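Local structure of reticulocyte binding protein (Streptococcus agalactiae COH1, 3FAW) at residues T49-F55 with S92-G98; W122-D126 with T430-S434. The protein probably hydrolyses the alpha-1,6-glucosidic linkages of pullulan and related alpha-glucans, as a pullulanase carried on the streptococcal cell wall. Residues are numbered along the deposited sequence.

Contact 1 lies wholly within the N-terminal region, whereas contact 2 joins that region to the catalytic barrel. Contact 1 pairs two strands of the seven-stranded N-terminal barrel, its centre about 41 Å from the centre of the chain; contact 2, whose centre is about 24 Å from it, ties the helix that follows the last strand of that barrel to a helix of the TIM barrel. Neither is wholly buried. Contact 1 has a buried aliphatic and aromatic face, a partly exposed mixed face and a ladder of backbone hydrogen bonds, whereas contact 2 relies on side chains: a Trp-His stack and a carboxylate at a helix start. The centres of contacts 1 and 2 are about 20 Å apart.

Contact 1. Residues T49-F55 with S92-G98; sequences TSIQASF and SLLIIKG
I51, A53, I96 and L94 form the apolar centre, all on the buried face of the sheet. I96 (m, t) puts CD1 3.9 Å from A53 CB and 4.4 Å from I51 CG2, and F55 (chi1 m) brings CE2 to 3.8 Å from L94 CB. L70 covers L94 and I96, and Y111 meets the F55 ring edge-to-face. The backbones are antiparallel, with strand axes 4.6 Å apart at closest approach and inclined at 158°. I51-I96 and A53-L94 are hydrogen-bonded pairs: I51 N to I96 O is 2.9 Å, I96 N to I51 O 2.7 Å, A53 N to L94 O 2.9 Å and L94 N to A53 O 2.8 Å. These strands are neighbours in a closed seven-stranded barrel of order 1-2-5-4-3-6-7, where 50-55 lies between 40-47 and 93-98. Non-hydrogen-bonded pairs S50-K97, Q52-I95 and S54-L93, with CA atoms 4.9, 4.5 and 4.4 Å apart, turn their side chains to the other, partly exposed face. There S50 OG lies 3.5 Å from I95 CG2, while Q52 NE2 bonds to Q44 on strand 40-47. At one end F55 N reaches S92 O at 2.8 Å; S92, with phi/psi 52/40, and L93 form a G1 bulge against D88. At the other, G98 N makes a weak 3.4 Å hydrogen bond to T49 O.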
loop_
_atom_site.group_PDB
_atom_site.type_symbol
_atom_site.label_atom_id
_atom_site.label_comp_id
_atom_site.label_asym_id
_atom_site.label_seq_id
_atom_site.Cartn_x
_atom_site.Cartn_y
_atom_site.Cartn_z
ATOM N N THR A 49 5.427 12.792 38.717
ATOM C CA THR A 49 5.162 13.906 39.629
ATOM C C THR A 49 4.354 15.057 39.008
ATOM O O THR A 49 4.452 16.195 39.472
ATOM C CB THR A 49 6.489 14.470 40.188
ATOM O OG1 THR A 49 7.275 15.008 39.118
ATOM C CG2 THR A 49 7.286 13.377 40.913
ATOM N N SER A 50 3.554 14.775 37.980
ATOM C CA SER A 50 2.823 15.843 37.282
ATOM C C SER A 50 1.468 15.415 36.706
ATOM O O SER A 50 1.361 14.378 36.040
ATOM C CB SER A 50 3.691 16.441 36.167
ATOM O OG SER A 50 3.152 17.671 35.710
ATOM N N ILE A 51 0.447 16.234 36.968
ATOM C CA ILE A 51 -0.896 16.042 36.417
ATOM C C ILE A 51 -1.418 17.343 35.802
ATOM O O ILE A 51 -1.426 18.381 36.459
ATOM C CB ILE A 51 -1.890 15.566 37.503
ATOM C CG1 ILE A 51 -1.564 14.130 37.929
ATOM C CG2 ILE A 51 -3.339 15.658 36.999
ATOM C CD1 ILE A 51 -2.497 13.576 38.989
ATOM N N GLN A 52 -1.849 17.285 34.543
ATOM C CA GLN A 52 -2.455 18.450 33.890
ATOM C C GLN A 52 -3.981 18.362 33.942
ATOM O O GLN A 52 -4.565 17.365 33.519
ATOM C CB GLN A 52 -1.956 18.626 32.447
ATOM C CG GLN A 52 -2.169 17.451 31.505
ATOM C CD GLN A 52 -1.896 17.814 30.055
ATOM O OE1 GLN A 52 -1.048 18.661 29.758
ATOM N NE2 GLN A 52 -2.617 17.172 29.141
ATOM N N ALA A 53 -4.607 19.407 34.484
ATOM C CA ALA A 53 -6.060 19.483 34.628
ATOM C C ALA A 53 -6.605 20.570 33.715
ATOM O O ALA A 53 -6.173 21.724 33.792
ATOM C CB ALA A 53 -6.436 19.786 36.074
ATOM N N SER A 54 -7.556 20.205 32.859
ATOM C CA SER A 54 -8.150 21.156 31.924
ATOM C C SER A 54 -9.385 21.820 32.532
ATOM O O SER A 54 -10.222 21.155 33.149
ATOM C CB SER A 54 -8.515 20.463 30.615
ATOM O OG SER A 54 -8.936 21.410 29.655
ATOM N N PHE A 55 -9.485 23.133 32.355
ATOM C CA PHE A 55 -10.607 23.915 32.869
ATOM C C PHE A 55 -11.350 24.599 31.724
ATOM O O PHE A 55 -10.826 24.722 30.616
ATOM C CB PHE A 55 -10.103 24.973 33.861
ATOM C CG PHE A 55 -9.732 24.417 35.211
ATOM C CD1 PHE A 55 -10.536 24.657 36.320
ATOM C CD2 PHE A 55 -8.584 23.649 35.373
ATOM C CE1 PHE A 55 -10.197 24.142 37.571
ATOM C CE2 PHE A 55 -8.241 23.129 36.616
ATOM C CZ PHE A 55 -9.048 23.375 37.716
ATOM N N SER A 92 -5.929 27.304 29.335
ATOM C CA SER A 92 -6.864 27.071 30.436
ATOM C C SER A 92 -6.613 25.718 31.100
ATOM O O SER A 92 -7.549 24.997 31.448
ATOM C CB SER A 92 -8.313 27.204 29.959
ATOM O OG SER A 92 -8.579 28.539 29.570
ATOM N N LEU A 93 -5.335 25.381 31.264
ATOM C CA LEU A 93 -4.946 24.168 31.967
ATOM C C LEU A 93 -4.079 24.496 33.174
ATOM O O LEU A 93 -3.300 25.455 33.163
ATOM C CB LEU A 93 -4.250 23.171 31.026
ATOM C CG LEU A 93 -2.925 23.534 30.358
ATOM C CD1 LEU A 93 -1.777 23.408 31.331
ATOM C CD2 LEU A 93 -2.682 22.632 29.153
ATOM N N LEU A 94 -4.244 23.690 34.217
ATOM C CA LEU A 94 -3.518 23.838 35.466
ATOM C C LEU A 94 -2.585 22.641 35.624
ATOM O O LEU A 94 -3.037 21.496 35.638
ATOM C CB LEU A 94 -4.517 23.890 36.621
ATOM C CG LEU A 94 -3.984 24.098 38.038
ATOM C CD1 LEU A 94 -3.412 25.499 38.191
ATOM C CD2 LEU A 94 -5.096 23.850 39.042
ATOM N N ILE A 95 -1.285 22.902 35.733
ATOM C CA ILE A 95 -0.303 21.837 35.945
ATOM C C ILE A 95 -0.104 21.649 37.454
ATOM O O ILE A 95 0.292 22.580 38.154
ATOM C CB ILE A 95 1.042 22.128 35.243
ATOM C CG1 ILE A 95 0.819 22.415 33.753
ATOM C CG2 ILE A 95 1.998 20.954 35.403
ATOM C CD1 ILE A 95 0.543 23.874 33.443
ATOM N N ILE A 96 -0.396 20.442 37.937
ATOM C CA ILE A 96 -0.398 20.124 39.363
ATOM C C ILE A 96 0.794 19.224 39.684
ATOM O O ILE A 96 0.955 18.169 39.065
ATOM C CB ILE A 96 -1.704 19.385 39.768
ATOM C CG1 ILE A 96 -2.942 20.148 39.273
ATOM C CG2 ILE A 96 -1.765 19.199 41.276
ATOM C CD1 ILE A 96 -4.223 19.327 39.288
ATOM N N LYS A 97 1.612 19.642 40.654
ATOM C CA LYS A 97 2.820 18.913 41.055
ATOM C C LYS A 97 2.659 18.239 42.415
ATOM O O LYS A 97 2.011 18.777 43.321
ATOM C CB LYS A 97 4.029 19.854 41.114
ATOM C CG LYS A 97 4.381 20.520 39.792
ATOM C CD LYS A 97 5.568 21.455 39.960
ATOM C CE LYS A 97 5.718 22.399 38.779
ATOM N NZ LYS A 97 6.140 21.685 37.536
ATOM N N GLY A 98 3.286 17.072 42.552
ATOM C CA GLY A 98 3.237 16.277 43.778
ATOM C C GLY A 98 3.790 14.885 43.523
ATOM O O GLY A 98 4.313 14.620 42.450
#

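Contact 2. Residues W122-D126 with T430-S434; sequences WEFKD and THAMS
W122, H431 and D126 supply most of the 243 Å² buried here. W122 opens helix 122-129, and its side chain (chi1 p, chi2 -98°) lays the indole against the imidazole of H431 (chi1 m, chi2 174°). The five-membered ring of W122 and the H431 ring stack face-to-face, with centroids 3.6 Å apart and planes at 21°; W122 CD2 to H431 CD2 is 3.3 Å. Hydrogen bonds from H431 ND1 to the Y408 carbonyl and between H431 NE2 and D494 fix the imidazole in place. One turn after W122, D126 (chi1 m) lies on the same side of its helix, its N bonded to W122 O at 2.9 Å, and points toward A432. CA atoms are 6.9 Å apart for W122-H431 and 6.3 Å for D126-A432. H431, in extended conformation (phi/psi -83/135), holds the N-cap position, and D126 OD2 accepts the A432 N hydrogen bond at 3.2 Å. D126 OD1 lies 3.4 Å from A432 CB and is bonded to the Y408 hydroxyl. A carboxylate from the helix after the N-terminal barrel thus meets a first-turn amide of helix 432-449, which connects strands 385-390 and 453-456 in a beta-alpha-beta crossover of the TIM barrel.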
loop_
_atom_site.group_PDB
_atom_site.type_symbol
_atom_site.label_atom_id
_atom_site.label_comp_id
_atom_site.label_asym_id
_atom_site.label_seq_id
_atom_site.Cartn_x
_atom_site.Cartn_y
_atom_site.Cartn_z
ATOM N N TRP A 122 -0.578 8.784 26.628
ATOM C CA TRP A 122 0.144 7.717 25.928
ATOM C C TRP A 122 1.658 7.772 26.184
ATOM O O TRP A 122 2.299 6.725 26.283
ATOM C CB TRP A 122 -0.187 7.680 24.423
ATOM C CG TRP A 122 0.352 8.816 23.588
ATOM C CD1 TRP A 122 -0.326 9.940 23.201
ATOM C CD2 TRP A 122 1.658 8.917 23.005
ATOM N NE1 TRP A 122 0.485 10.740 22.433
ATOM C CE2 TRP A 122 1.706 10.135 22.293
ATOM C CE3 TRP A 122 2.796 8.098 23.020
ATOM C CZ2 TRP A 122 2.848 10.558 21.601
ATOM C CZ3 TRP A 122 3.932 8.521 22.333
ATOM C CH2 TRP A 122 3.947 9.742 21.634
ATOM N N GLU A 123 2.221 8.975 26.308
ATOM C CA GLU A 123 3.641 9.135 26.657
ATOM C C GLU A 123 3.955 8.533 28.031
ATOM O O GLU A 123 4.993 7.895 28.215
ATOM C CB GLU A 123 4.067 10.617 26.662
ATOM C CG GLU A 123 4.022 11.313 25.301
ATOM C CD GLU A 123 2.710 12.033 25.034
ATOM O OE1 GLU A 123 1.678 11.673 25.648
ATOM O OE2 GLU A 123 2.712 12.959 24.201
ATOM N N PHE A 124 3.060 8.761 28.989
ATOM C CA PHE A 124 3.195 8.210 30.341
ATOM C C PHE A 124 2.949 6.695 30.347
ATOM O O PHE A 124 3.615 5.963 31.085
ATOM C CB PHE A 124 2.226 8.920 31.299
ATOM C CG PHE A 124 2.420 8.565 32.762
ATOM C CD1 PHE A 124 3.675 8.631 33.352
ATOM C CD2 PHE A 124 1.333 8.201 33.549
ATOM C CE1 PHE A 124 3.850 8.317 34.701
ATOM C CE2 PHE A 124 1.498 7.889 34.896
ATOM C CZ PHE A 124 2.760 7.947 35.471
ATOM N N LYS A 125 2.001 6.232 29.527
ATOM C CA LYS A 125 1.762 4.791 29.350
ATOM C C LYS A 125 3.002 4.084 28.784
ATOM O O LYS A 125 3.313 2.964 29.186
ATOM C CB LYS A 125 0.552 4.534 28.440
ATOM C CG LYS A 125 -0.795 4.824 29.091
ATOM C CD LYS A 125 -1.962 4.304 28.261
ATOM C CE LYS A 125 -3.276 4.451 29.026
ATOM N NZ LYS A 125 -4.476 4.077 28.235
ATOM N N ASP A 126 3.701 4.734 27.853
ATOM C CA ASP A 126 4.985 4.217 27.348
ATOM C C ASP A 126 6.048 4.220 28.447
ATOM O O ASP A 126 6.805 3.257 28.584
ATOM C CB ASP A 126 5.501 5.046 26.165
ATOM C CG ASP A 126 4.765 4.764 24.866
ATOM O OD1 ASP A 126 4.013 3.770 24.782
ATOM O OD2 ASP A 126 4.962 5.548 23.911
ATOM N N THR A 430 3.609 6.738 16.266
ATOM C CA THR A 430 4.562 7.405 17.154
ATOM C C THR A 430 4.510 6.802 18.567
ATOM O O THR A 430 5.439 6.971 19.353
ATOM C CB THR A 430 4.298 8.929 17.238
ATOM O OG1 THR A 430 2.951 9.172 17.662
ATOM C CG2 THR A 430 4.523 9.587 15.886
ATOM N N HIS A 431 3.420 6.097 18.874
ATOM C CA HIS A 431 3.234 5.457 20.177
ATOM C C HIS A 431 3.971 4.118 20.164
ATOM O O HIS A 431 3.874 3.366 19.201
ATOM C CB HIS A 431 1.739 5.269 20.493
ATOM C CG HIS A 431 0.913 6.508 20.286
ATOM N ND1 HIS A 431 -0.461 6.517 20.404
ATOM C CD2 HIS A 431 1.267 7.774 19.952
ATOM C CE1 HIS A 431 -0.916 7.733 20.160
ATOM N NE2 HIS A 431 0.112 8.517 19.888
ATOM N N ALA A 432 4.705 3.832 21.239
ATOM C CA ALA A 432 5.697 2.746 21.256
ATOM C C ALA A 432 5.177 1.363 20.843
ATOM O O ALA A 432 5.799 0.684 20.014
ATOM C CB ALA A 432 6.363 2.662 22.636
ATOM N N MET A 433 4.060 0.928 21.421
ATOM C CA MET A 433 3.534 -0.408 21.131
ATOM C C MET A 433 2.794 -0.443 19.789
ATOM O O MET A 433 2.680 -1.499 19.169
ATOM C CB MET A 433 2.637 -0.903 22.266
ATOM C CG MET A 433 3.294 -0.901 23.645
ATOM S SD MET A 433 4.836 -1.833 23.749
ATOM C CE MET A 433 6.043 -0.568 23.370
ATOM N N SER A 434 2.308 0.714 19.341
ATOM C CA SER A 434 1.740 0.853 17.996
ATOM C C SER A 434 2.858 0.817 16.951
ATOM O O SER A 434 2.707 0.213 15.887
ATOM C CB SER A 434 0.963 2.160 17.864
ATOM O OG SER A 434 -0.163 2.181 18.726
#